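Local coordinates for surface presentation of antigens protein spaK (Salmonella typhimurium, PDB 2FM8) that serves as a type III secretion chaperone, storing effectors in the bacterial cytoplasm and keeping them competent for delivery into host cells, at residues W55-A60 with G92-E97; L98-L103 with N120-Y125. One frame throughout, in Å; residues are numbered along the deposited sequence.

Followed from the N terminus, the chain reaches contact 1 at the end of strand 51-57, runs through helix 62-78 and strand 90-94, and closes that 31-residue loop at the hairpin turn 94-97. Contact 2 opens at the very next residue, L98, and closes across the 16 residues between L103 and N120, in helix 112-132. The two loops therefore follow in series, neither nested nor crossed. Contact 1 relates two strands separated in the sheet by strand 97-103; contact 2 packs that middle strand on the C-terminal helix. Their centres lie about 12 Å apart, and probable hydrogen bonds join them: L58 N to L98 O and T99 N to G92 O, both 2.7 Å.

Contact 1 of 2, residues W55-A60 with G92-E97; sequences WAQLGA and GEQNGE
Q94 is the first residue of its segment to meet the other, its CB lying 4.1 Å from Q57 CG. The Q57 chain, extended beyond CG, crosses Q94 obliquely. Since strand 97-103 separates strands 51-57 and 90-94 in the sheet, this pair meets over the middle strand, where both side chains touch T99. Q94 also packs on the backbone of a chain of another protein. N95 follows and borders the Q57 amide at the solvent-exposed turn, the two amide groups turned steeply against each other. At G96 the approach goes through solvent: one water donates to G96 O at 2.6 Å and to A60 O at 2.9 Å.

E97 carries the assigned hydrogen bond to the other segment. With CG anti to the carbonyl carbon (chi1 -55°) and the chain extended beyond it, E97 CG passes 3.5 Å from G59 O. E97 OE1 accepts a hydrogen bond from G59 N at 2.9 Å; the N-H...O angle of 130° is bent, and the donor stands 43° out of the carboxylate plane. E97 OE2 faces the A60 backbone at a longer 3.5 Å from A60 N. E97 also touches S62 at the start of helix 62-78, whose N-terminal end may favour the negative charge. G59 has a positive phi, at which a CB would press on the preceding carbonyl oxygen.

Reciprocal bonds, Q94 N to E97 O (2.8 Å) and E97 N to Q94 O (2.9 Å), close the turn, and the left-handed backbone angles of N95 and G96 make it type I', the classic two-residue beta-hairpin, here joining strands 90-94 and 97-103.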
loop_
_atom_site.group_PDB
_atom_site.type_symbol
_atom_site.label_atom_id
_atom_site.label_comp_id
_atom_site.label_asym_id
_atom_site.label_seq_id
_atom_site.Cartn_x
_atom_site.Cartn_y
_atom_site.Cartn_z
ATOM N N TRP A 55 1.686 13.970 16.167
ATOM C CA TRP A 55 2.250 13.311 14.996
ATOM C C TRP A 55 3.719 13.629 14.796
ATOM O O TRP A 55 4.269 14.502 15.451
ATOM C CB TRP A 55 1.446 13.637 13.747
ATOM C CG TRP A 55 1.769 14.928 13.070
ATOM C CD1 TRP A 55 2.634 15.124 11.997
ATOM C CD2 TRP A 55 1.225 16.198 13.372
ATOM N NE1 TRP A 55 2.641 16.439 11.631
ATOM C CE2 TRP A 55 1.796 17.128 12.463
ATOM C CE3 TRP A 55 0.310 16.646 14.312
ATOM C CZ2 TRP A 55 1.477 18.466 12.475
ATOM C CZ3 TRP A 55 -0.004 17.972 14.331
ATOM C CH2 TRP A 55 0.569 18.877 13.417
ATOM N N ALA A 56 4.335 12.868 13.913
ATOM C CA ALA A 56 5.729 13.043 13.533
ATOM C C ALA A 56 5.927 12.548 12.113
ATOM O O ALA A 56 5.419 11.491 11.749
ATOM C CB ALA A 56 6.642 12.280 14.478
ATOM N N GLN A 57 6.666 13.307 11.319
ATOM C CA GLN A 57 7.236 12.793 10.069
ATOM C C GLN A 57 8.396 11.867 10.348
ATOM O O GLN A 57 9.181 12.112 11.258
ATOM C CB GLN A 57 7.693 13.946 9.185
ATOM C CG GLN A 57 6.540 14.760 8.669
ATOM C CD GLN A 57 7.008 15.966 7.894
ATOM O OE1 GLN A 57 8.194 16.074 7.560
ATOM N NE2 GLN A 57 6.079 16.875 7.577
ATOM N N LEU A 58 8.514 10.792 9.571
ATOM C CA LEU A 58 9.436 9.738 9.919
ATOM C C LEU A 58 10.740 9.730 9.129
ATOM O O LEU A 58 11.542 8.826 9.311
ATOM C CB LEU A 58 8.751 8.380 9.830
ATOM C CG LEU A 58 7.618 8.144 10.822
ATOM C CD1 LEU A 58 6.882 6.868 10.461
ATOM C CD2 LEU A 58 8.128 8.097 12.257
ATOM N N GLY A 59 11.006 10.749 8.320
ATOM C CA GLY A 59 12.314 10.838 7.654
ATOM C C GLY A 59 12.245 10.871 6.135
ATOM O O GLY A 59 11.292 10.363 5.525
ATOM N N ALA A 60 13.260 11.495 5.538
ATOM C CA ALA A 60 13.321 11.742 4.084
ATOM C C ALA A 60 13.179 10.471 3.247
ATOM O O ALA A 60 12.617 10.509 2.157
ATOM C CB ALA A 60 14.643 12.446 3.727
ATOM N N GLY A 92 0.067 8.542 7.755
ATOM C CA GLY A 92 -0.172 9.376 6.592
ATOM C C GLY A 92 1.156 9.734 5.930
ATOM O O GLY A 92 2.164 9.055 6.105
ATOM N N GLU A 93 1.128 10.792 5.144
ATOM C CA GLU A 93 2.288 11.241 4.413
ATOM C C GLU A 93 2.304 12.780 4.310
ATOM O O GLU A 93 1.360 13.377 3.854
ATOM C CB GLU A 93 2.311 10.623 3.009
ATOM C CG GLU A 93 3.608 11.002 2.281
ATOM C CD GLU A 93 3.715 10.527 0.877
ATOM O OE1 GLU A 93 2.743 9.962 0.354
ATOM O OE2 GLU A 93 4.796 10.737 0.291
ATOM N N GLN A 94 3.392 13.399 4.731
ATOM C CA GLN A 94 3.519 14.841 4.715
ATOM C C GLN A 94 4.897 15.167 4.199
ATOM O O GLN A 94 5.877 14.562 4.621
ATOM C CB GLN A 94 3.372 15.447 6.125
ATOM C CG GLN A 94 1.960 15.720 6.556
ATOM C CD GLN A 94 1.386 16.927 5.859
ATOM O OE1 GLN A 94 1.853 18.061 6.045
ATOM N NE2 GLN A 94 0.383 16.693 5.029
ATOM N N ASN A 95 4.951 16.151 3.303
ATOM C CA ASN A 95 6.175 16.561 2.650
ATOM C C ASN A 95 7.009 15.402 2.098
ATOM O O ASN A 95 8.240 15.392 2.230
ATOM C CB ASN A 95 6.975 17.416 3.608
ATOM C CG ASN A 95 6.193 18.620 4.076
ATOM O OD1 ASN A 95 5.520 19.300 3.272
ATOM N ND2 ASN A 95 6.245 18.879 5.389
ATOM N N GLY A 96 6.323 14.447 1.461
ATOM C CA GLY A 96 6.979 13.252 0.891
ATOM C C GLY A 96 7.530 12.278 1.923
ATOM O O GLY A 96 8.356 11.428 1.609
ATOM N N GLU A 97 7.071 12.397 3.170
ATOM C CA GLU A 97 7.560 11.563 4.256
ATOM C C GLU A 97 6.409 10.835 4.925
ATOM O O GLU A 97 5.340 11.397 5.079
ATOM C CB GLU A 97 8.288 12.416 5.282
ATOM C CG GLU A 97 9.426 13.256 4.709
ATOM C CD GLU A 97 10.467 13.710 5.775
ATOM O OE1 GLU A 97 10.403 13.282 6.974
ATOM O OE2 GLU A 97 11.373 14.470 5.364
HETATM O O HOH W 1 9.970 9.394 2.091
#

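Contact 2 of 2, residues L98-L103 with N120-Y125; sequences LTLKAL and NGFYNY
F122 projects as a knob from helix 112-132 onto L100 and A102 of strand 97-103, part of the helix-on-sheet packing of this alpha+beta chaperone fold. Strand 98-103 and helix 120-125 run nearly antiparallel, at 155°, with their axes 10.2 Å apart at closest approach. L100 and A102 both direct CB toward the helix, and the F122 ring spans them. F122 CG is anti to its backbone N (chi1 -168°), and the end of the ring comes nearer the strand than its base does.

Nearer the base of the ring, A102 CB lies 4.0 Å from F122 CD1, oblique to the ring. At the far end of the ring the L100 and F122 side chains reach toward each other tip to tip, L100 CD2 lying 4.0 Å from F122 CZ. The same methyl fills the hollow between F122 and Y125, three residues on, and approaches Y125 CB at 4.2 Å. The Y125 ring leads away from the strand, so its base forms the wall. I54 of the adjacent strand touches F122, and L89 touches both A102 and Y125, which extends the apolar packing. No hydrogen bond joins the two segments; the closest approach is made at the ring edge, where L100 O lies in the ring plane, 3.5 Å from F122 CZ.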
loop_
_atom_site.group_PDB
_atom_site.type_symbol
_atom_site.label_atom_id
_atom_site.label_comp_id
_atom_site.label_asym_id
_atom_site.label_seq_id
_atom_site.Cartn_x
_atom_site.Cartn_y
_atom_site.Cartn_z
ATOM N N LEU A 98 6.625 9.576 5.306
ATOM C CA LEU A 98 5.644 8.869 6.088
ATOM C C LEU A 98 5.426 9.560 7.444
ATOM O O LEU A 98 6.391 9.979 8.110
ATOM C CB LEU A 98 6.083 7.438 6.325
ATOM C CG LEU A 98 5.012 6.514 6.914
ATOM C CD1 LEU A 98 3.883 6.263 5.920
ATOM C CD2 LEU A 98 5.710 5.191 7.257
ATOM N N THR A 99 4.169 9.636 7.863
ATOM C CA THR A 99 3.796 10.299 9.105
ATOM C C THR A 99 3.118 9.329 10.075
ATOM O O THR A 99 2.258 8.530 9.693
ATOM C CB THR A 99 2.917 11.518 8.768
ATOM O OG1 THR A 99 3.719 12.452 8.013
ATOM C CG2 THR A 99 2.485 12.236 10.003
ATOM N N LEU A 100 3.549 9.353 11.333
ATOM C CA LEU A 100 2.909 8.589 12.389
ATOM C C LEU A 100 1.997 9.546 13.141
ATOM O O LEU A 100 2.432 10.622 13.538
ATOM C CB LEU A 100 3.953 8.015 13.356
ATOM C CG LEU A 100 3.403 7.163 14.513
ATOM C CD1 LEU A 100 2.775 5.867 13.927
ATOM C CD2 LEU A 100 4.505 6.841 15.537
ATOM N N LYS A 101 0.753 9.144 13.370
ATOM C CA LYS A 101 -0.254 10.083 13.898
ATOM C C LYS A 101 -1.099 9.388 14.955
ATOM O O LYS A 101 -1.510 8.235 14.769
ATOM C CB LYS A 101 -1.242 10.544 12.809
ATOM C CG LYS A 101 -0.658 11.020 11.522
ATOM C CD LYS A 101 -1.750 11.654 10.609
ATOM C CE LYS A 101 -2.735 10.674 9.997
ATOM N NZ LYS A 101 -3.793 11.349 9.040
ATOM N N ALA A 102 -1.394 10.114 16.020
ATOM C CA ALA A 102 -2.324 9.682 17.047
ATOM C C ALA A 102 -3.449 10.711 17.163
ATOM O O ALA A 102 -3.189 11.899 17.435
ATOM C CB ALA A 102 -1.602 9.559 18.364
ATOM N N LEU A 103 -4.674 10.280 16.899
ATOM C CA LEU A 103 -5.842 11.058 17.226
ATOM C C LEU A 103 -6.116 10.719 18.665
ATOM O O LEU A 103 -6.607 9.657 18.972
ATOM C CB LEU A 103 -7.036 10.667 16.334
ATOM C CG LEU A 103 -8.379 11.333 16.648
ATOM C CD1 LEU A 103 -8.249 12.821 16.536
ATOM C CD2 LEU A 103 -9.458 10.826 15.722
ATOM N N ASN A 120 4.446 10.373 26.235
ATOM C CA ASN A 120 5.552 9.448 26.455
ATOM C C ASN A 120 5.331 8.152 25.683
ATOM O O ASN A 120 6.279 7.556 25.164
ATOM C CB ASN A 120 5.706 9.178 27.944
ATOM C CG ASN A 120 6.364 10.341 28.675
ATOM O OD1 ASN A 120 7.564 10.588 28.512
ATOM N ND2 ASN A 120 5.589 11.062 29.458
ATOM N N GLY A 121 4.069 7.729 25.603
ATOM C CA GLY A 121 3.707 6.574 24.811
ATOM C C GLY A 121 3.994 6.813 23.330
ATOM O O GLY A 121 4.553 5.957 22.646
ATOM N N PHE A 122 3.622 7.986 22.845
ATOM C CA PHE A 122 3.941 8.380 21.480
ATOM C C PHE A 122 5.439 8.389 21.253
ATOM O O PHE A 122 5.903 7.889 20.254
ATOM C CB PHE A 122 3.345 9.730 21.091
ATOM C CG PHE A 122 3.431 10.004 19.615
ATOM C CD1 PHE A 122 2.390 9.661 18.770
ATOM C CD2 PHE A 122 4.568 10.577 19.062
ATOM C CE1 PHE A 122 2.484 9.875 17.390
ATOM C CE2 PHE A 122 4.659 10.812 17.696
ATOM C CZ PHE A 122 3.613 10.455 16.862
ATOM N N TYR A 123 6.194 8.960 22.174
ATOM C CA TYR A 123 7.661 8.886 22.095
ATOM C C TYR A 123 8.176 7.451 21.891
ATOM O O TYR A 123 9.043 7.201 21.038
ATOM C CB TYR A 123 8.284 9.514 23.359
ATOM C CG TYR A 123 9.783 9.571 23.345
ATOM C CD1 TYR A 123 10.456 10.664 22.804
ATOM C CD2 TYR A 123 10.541 8.523 23.850
ATOM C CE1 TYR A 123 11.842 10.709 22.770
ATOM C CE2 TYR A 123 11.954 8.564 23.820
ATOM C CZ TYR A 123 12.591 9.664 23.281
ATOM O OH TYR A 123 13.976 9.721 23.259
ATOM N N ASN A 124 7.696 6.521 22.721
ATOM C CA ASN A 124 8.076 5.137 22.612
ATOM C C ASN A 124 7.809 4.592 21.186
ATOM O O ASN A 124 8.673 3.962 20.555
ATOM C CB ASN A 124 7.249 4.285 23.585
ATOM C CG ASN A 124 7.751 4.312 24.995
ATOM O OD1 ASN A 124 8.852 4.748 25.295
ATOM N ND2 ASN A 124 6.915 3.813 25.894
ATOM N N TYR A 125 6.613 4.840 20.674
ATOM C CA TYR A 125 6.292 4.366 19.319
ATOM C C TYR A 125 7.079 5.078 18.257
ATOM O O TYR A 125 7.446 4.480 17.256
ATOM C CB TYR A 125 4.813 4.492 19.001
ATOM C CG TYR A 125 3.940 3.580 19.794
ATOM C CD1 TYR A 125 3.889 2.206 19.548
ATOM C CD2 TYR A 125 3.118 4.104 20.770
ATOM C CE1 TYR A 125 3.001 1.387 20.301
ATOM C CE2 TYR A 125 2.278 3.316 21.512
ATOM C CZ TYR A 125 2.229 1.987 21.296
ATOM O OH TYR A 125 1.335 1.301 22.108
#